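Local coordinates for conserved protein (Methanothermobacter thermautotrophicus, PDB 1I36) that binds NADP and is of unproven function, though its structural similarity to 3-hydroxyacid dehydrogenases suggests an NADP-dependent oxidoreductase, at residues A[213-227]-A[238-250]. The protein carries 1 engineered substitution. Sequence-based numbering, arbitrary orientation.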
# COMPACT_ATOMS: atom_id res chain seq x y z
N CYS A 213 -7.33 11.82 -7.73
CA CYS A 213 -7.95 13.12 -7.51
C CYS A 213 -8.82 13.52 -8.71
O CYS A 213 -9.94 14.00 -8.54
CB CYS A 213 -6.87 14.17 -7.23
SG CYS A 213 -5.83 13.66 -5.82
N ILE A 214 -8.32 13.25 -9.91
CA ILE A 214 -9.03 13.55 -11.15
C ILE A 214 -10.37 12.80 -11.18
O ILE A 214 -11.43 13.39 -11.40
CB ILE A 214 -8.16 13.15 -12.39
CG1 ILE A 214 -6.94 14.09 -12.51
CG2 ILE A 214 -8.99 13.17 -13.67
CD1 ILE A 214 -5.85 13.61 -13.48
N HIS A 215 -10.32 11.51 -10.84
CA HIS A 215 -11.50 10.66 -10.84
C HIS A 215 -12.04 10.38 -9.45
O HIS A 215 -12.61 9.31 -9.20
CB HIS A 215 -11.18 9.33 -11.52
CG HIS A 215 -10.68 9.47 -12.92
ND1 HIS A 215 -11.46 9.98 -13.94
CD2 HIS A 215 -9.49 9.13 -13.49
CE1 HIS A 215 -10.78 9.92 -15.08
NE2 HIS A 215 -9.59 9.41 -14.83
N ALA A 216 -11.93 11.37 -8.56
CA ALA A 216 -12.39 11.21 -7.19
C ALA A 216 -13.86 10.84 -7.02
O ALA A 216 -14.22 10.03 -6.15
CB ALA A 216 -12.08 12.46 -6.39
N ARG A 217 -14.72 11.42 -7.85
CA ARG A 217 -16.15 11.15 -7.77
C ARG A 217 -16.45 9.69 -8.09
O ARG A 217 -17.19 9.03 -7.36
CB ARG A 217 -16.92 12.08 -8.70
CG ARG A 217 -18.44 11.88 -8.64
CD ARG A 217 -19.19 13.10 -9.19
NE ARG A 217 -19.18 14.22 -8.24
CZ ARG A 217 -18.24 15.17 -8.20
NH1 ARG A 217 -17.23 15.15 -9.06
NH2 ARG A 217 -18.31 16.12 -7.27
N ARG A 218 -15.87 9.19 -9.18
CA ARG A 218 -16.06 7.80 -9.59
C ARG A 218 -15.44 6.86 -8.55
O ARG A 218 -16.03 5.84 -8.21
CB ARG A 218 -15.46 7.55 -10.98
CG ARG A 218 -15.59 6.09 -11.48
CD ARG A 218 -17.06 5.61 -11.62
NE ARG A 218 -17.17 4.15 -11.79
CZ ARG A 218 -18.04 3.38 -11.13
NH1 ARG A 218 -18.88 3.91 -10.25
NH2 ARG A 218 -18.04 2.06 -11.32
N ARG A 219 -14.26 7.23 -8.04
CA ARG A 219 -13.57 6.42 -7.04
C ARG A 219 -14.40 6.24 -5.77
O ARG A 219 -14.37 5.19 -5.13
CB ARG A 219 -12.22 7.06 -6.65
CG ARG A 219 -11.15 7.00 -7.72
CD ARG A 219 -10.69 5.57 -8.00
NE ARG A 219 -9.37 5.58 -8.62
CZ ARG A 219 -9.13 5.83 -9.90
NH1 ARG A 219 -10.14 6.07 -10.73
NH2 ARG A 219 -7.88 5.93 -10.33
N TYR A 220 -15.12 7.30 -5.39
CA TYR A 220 -15.96 7.27 -4.21
C TYR A 220 -17.09 6.26 -4.38
O TYR A 220 -17.37 5.47 -3.46
CB TYR A 220 -16.53 8.66 -3.92
CG TYR A 220 -17.46 8.67 -2.76
CD1 TYR A 220 -16.98 8.60 -1.46
CD2 TYR A 220 -18.84 8.75 -2.95
CE1 TYR A 220 -17.83 8.61 -0.37
CE2 TYR A 220 -19.72 8.76 -1.86
CZ TYR A 220 -19.20 8.69 -0.58
OH TYR A 220 -20.04 8.71 0.52
N GLU A 221 -17.73 6.30 -5.55
CA GLU A 221 -18.83 5.39 -5.89
C GLU A 221 -18.26 3.96 -5.94
O GLU A 221 -18.88 3.03 -5.44
CB GLU A 221 -19.42 5.71 -7.28
CG GLU A 221 -20.01 7.12 -7.49
CD GLU A 221 -21.09 7.50 -6.50
OE1 GLU A 221 -21.99 6.66 -6.22
OE2 GLU A 221 -21.04 8.64 -6.00
N GLU A 222 -17.10 3.81 -6.55
CA GLU A 222 -16.44 2.52 -6.66
C GLU A 222 -16.12 1.93 -5.30
O GLU A 222 -16.26 0.72 -5.11
CB GLU A 222 -15.17 2.61 -7.49
CG GLU A 222 -15.37 2.66 -9.00
CD GLU A 222 -14.06 2.93 -9.75
OE1 GLU A 222 -13.17 3.60 -9.18
OE2 GLU A 222 -13.91 2.50 -10.90
N MET A 223 -15.73 2.77 -4.35
CA MET A 223 -15.41 2.28 -3.00
C MET A 223 -16.65 1.84 -2.24
O MET A 223 -16.56 0.93 -1.43
CB MET A 223 -14.65 3.32 -2.18
CG MET A 223 -13.15 3.27 -2.35
SD MET A 223 -12.38 1.67 -1.99
CE MET A 223 -13.06 1.27 -0.55
N LYS A 224 -17.79 2.48 -2.49
CA LYS A 224 -19.03 2.06 -1.83
C LYS A 224 -19.33 0.63 -2.26
O LYS A 224 -19.71 -0.20 -1.45
CB LYS A 224 -20.20 2.98 -2.19
CG LYS A 224 -20.00 4.44 -1.74
CD LYS A 224 -21.29 5.28 -1.73
CE LYS A 224 -21.93 5.38 -3.12
NZ LYS A 224 -23.08 6.35 -3.16
N GLU A 225 -19.09 0.32 -3.54
CA GLU A 225 -19.32 -1.03 -4.06
C GLU A 225 -18.34 -2.00 -3.44
O GLU A 225 -18.71 -3.11 -3.08
CB GLU A 225 -19.14 -1.08 -5.59
CG GLU A 225 -20.06 -0.16 -6.35
CD GLU A 225 -19.75 -0.10 -7.86
OE1 GLU A 225 -18.74 -0.68 -8.34
OE2 GLU A 225 -20.55 0.56 -8.58
N VAL A 226 -17.06 -1.61 -3.39
CA VAL A 226 -16.04 -2.47 -2.78
C VAL A 226 -16.43 -2.79 -1.35
O VAL A 226 -16.29 -3.92 -0.90
CB VAL A 226 -14.62 -1.78 -2.79
CG1 VAL A 226 -13.70 -2.44 -1.76
CG2 VAL A 226 -14.01 -1.86 -4.17
N GLN A 227 -16.89 -1.78 -0.62
CA GLN A 227 -17.28 -1.99 0.75
C GLN A 227 -18.40 -3.05 0.80
O GLN A 227 -18.33 -3.99 1.59
CB GLN A 227 -17.77 -0.66 1.34
CG GLN A 227 -18.64 -0.74 2.60
CD GLN A 227 -17.94 -1.33 3.81
OE1 GLN A 227 -16.84 -0.93 4.15
NE2 GLN A 227 -18.60 -2.27 4.48
N MET A 238 -11.29 -1.17 6.95
CA MET A 238 -10.62 -0.13 6.17
C MET A 238 -11.45 0.71 5.18
O MET A 238 -11.23 1.92 5.07
CB MET A 238 -9.38 -0.73 5.47
CG MET A 238 -8.32 -1.33 6.40
SD MET A 238 -7.46 -0.05 7.38
CE MET A 238 -6.38 0.62 6.16
N PRO A 239 -12.44 0.11 4.48
CA PRO A 239 -13.21 0.93 3.54
C PRO A 239 -13.89 2.19 4.13
O PRO A 239 -14.05 3.19 3.43
CB PRO A 239 -14.26 -0.06 3.00
CG PRO A 239 -13.55 -1.39 3.10
CD PRO A 239 -12.92 -1.29 4.47
N THR A 240 -14.29 2.14 5.40
CA THR A 240 -14.93 3.30 6.07
C THR A 240 -14.01 4.54 6.01
O THR A 240 -14.43 5.62 5.62
CB THR A 240 -15.21 3.01 7.56
OG1 THR A 240 -16.20 1.98 7.66
CG2 THR A 240 -15.73 4.24 8.26
N CYS A 241 -12.75 4.37 6.41
CA CYS A 241 -11.80 5.48 6.39
C CYS A 241 -11.42 5.85 4.97
O CYS A 241 -11.36 7.04 4.62
CB CYS A 241 -10.56 5.12 7.21
SG CYS A 241 -10.90 4.89 9.00
N ILE A 242 -11.20 4.84 4.12
CA ILE A 242 -10.84 5.08 2.73
C ILE A 242 -11.93 5.90 2.04
O ILE A 242 -11.64 6.83 1.29
CB ILE A 242 -10.57 3.76 1.96
CG1 ILE A 242 -9.31 3.06 2.50
CG2 ILE A 242 -10.38 4.01 0.47
CD1 ILE A 242 -9.20 1.59 2.04
N ILE A 243 -13.19 5.56 2.32
CA ILE A 243 -14.35 6.27 1.74
C ILE A 243 -14.32 7.74 2.21
O ILE A 243 -14.55 8.65 1.42
CB ILE A 243 -15.70 5.58 2.14
CG1 ILE A 243 -16.14 4.58 1.05
CG2 ILE A 243 -16.82 6.59 2.33
CD1 ILE A 243 -17.43 3.82 1.43
N ARG A 244 -14.00 7.96 3.48
CA ARG A 244 -13.91 9.33 4.00
C ARG A 244 -12.87 10.17 3.24
O ARG A 244 -13.11 11.35 2.96
CB ARG A 244 -13.62 9.33 5.49
CG ARG A 244 -14.73 8.71 6.34
CD ARG A 244 -14.55 9.03 7.81
NE ARG A 244 -14.54 10.47 7.97
CZ ARG A 244 -13.92 11.14 8.94
NH1 ARG A 244 -13.23 10.49 9.88
NH2 ARG A 244 -13.91 12.47 8.91
N ILE A 245 -11.75 9.55 2.84
CA ILE A 245 -10.72 10.27 2.08
C ILE A 245 -11.26 10.61 0.69
O ILE A 245 -11.10 11.75 0.21
CB ILE A 245 -9.40 9.43 1.91
CG1 ILE A 245 -8.68 9.25 3.25
CG2 ILE A 245 -8.49 10.07 0.88
CD1 ILE A 245 -8.09 10.51 3.83
N PHE A 246 -11.85 9.64 0.01
CA PHE A 246 -12.38 9.91 -1.33
C PHE A 246 -13.52 10.92 -1.29
O PHE A 246 -13.71 11.69 -2.24
CB PHE A 246 -12.76 8.63 -2.05
CG PHE A 246 -11.57 7.92 -2.64
CD1 PHE A 246 -11.16 6.69 -2.16
CD2 PHE A 246 -10.81 8.54 -3.63
CE1 PHE A 246 -10.01 6.08 -2.65
CE2 PHE A 246 -9.66 7.94 -4.13
CZ PHE A 246 -9.26 6.70 -3.63
N ASP A 247 -14.20 10.98 -0.15
CA ASP A 247 -15.28 11.93 0.07
C ASP A 247 -14.64 13.34 -0.02
O ASP A 247 -15.14 14.22 -0.70
CB ASP A 247 -15.89 11.68 1.46
CG ASP A 247 -17.22 12.39 1.68
OD1 ASP A 247 -18.04 12.42 0.74
OD2 ASP A 247 -17.45 12.91 2.80
N LYS A 248 -13.47 13.49 0.60
CA LYS A 248 -12.74 14.76 0.58
C LYS A 248 -12.21 15.10 -0.81
O LYS A 248 -12.35 16.23 -1.27
CB LYS A 248 -11.54 14.70 1.52
CG LYS A 248 -11.86 14.63 2.98
CD LYS A 248 -10.56 14.64 3.77
CE LYS A 248 -10.83 14.73 5.24
NZ LYS A 248 -9.57 14.84 5.99
N LEU A 249 -11.57 14.14 -1.46
CA LEU A 249 -10.99 14.34 -2.79
C LEU A 249 -11.91 14.93 -3.88
O LEU A 249 -11.41 15.42 -4.90
CB LEU A 249 -10.36 13.04 -3.30
CG LEU A 249 -9.14 12.46 -2.58
CD1 LEU A 249 -8.63 11.23 -3.32
CD2 LEU A 249 -8.05 13.49 -2.52
N LYS A 250 -13.22 14.87 -3.67
CA LYS A 250 -14.18 15.40 -4.65
C LYS A 250 -14.14 16.92 -4.77
O LYS A 250 -14.61 17.64 -3.88
CB LYS A 250 -15.60 14.93 -4.30
CG LYS A 250 -15.85 13.46 -4.55
CD LYS A 250 -16.50 12.80 -3.34
CE LYS A 250 -17.93 13.26 -3.12
NZ LYS A 250 -18.86 12.65 -4.11
O HOH W 1 -15.45 -0.50 6.55
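Met223 is the knob of a knobs-into-holes contact, its side chain lodged among Pro239, Ile242, Ile243 and Phe246, and it illustrates how one side chain can key a near-antiparallel helix pair together. Bends at chi2 and chi3 fold the Met223 chain back, bringing SD to 3.9 Å from Ile242 CG2 and leaving CE near Pro239 CB. One turn earlier, Arg219 CB lies over one face of the Phe246 ring in a CH-pi contact, 4.0 Å from the centroid, while the end of the arginine, bent at chi2, leads away.

Tyr220 closes another flank. With CG anti to the backbone N (chi1 177°), its ring runs alongside Asp247, and CE1 meets Ile243 CG2 at 3.5 Å; Ile243 O lies in plane at the ring edge, and Lys250 CD reaches Tyr220 CB. Trimming this tyrosine to an alanine would probably uncover Ile243 CG2 and leave Asp247 without its neighbour. Where Ala216 CA comes 5.2 Å from Lys250 CA, Ala216 CB packs on Leu249 CB at 3.6 Å, a close approach consistent with the small side chain. At the far end a water donates to Gln227 OE1 and accepts from Thr240 OG1, a polar bridge across the helices.

The axes of 216-227 and 238-249 pass 8.4 Å apart at 157°, making a hairpin-like pair within the helical C-terminal part of the chain. The long helix 154-182 receives Met223, Val226, Ile245 and Leu249, and Ser212 of helix 202-214 touches both Arg219 and Phe246. Helix 238-249 also faces the second subunit, to whose Cys241 its own Cys241 is joined by a disulfide.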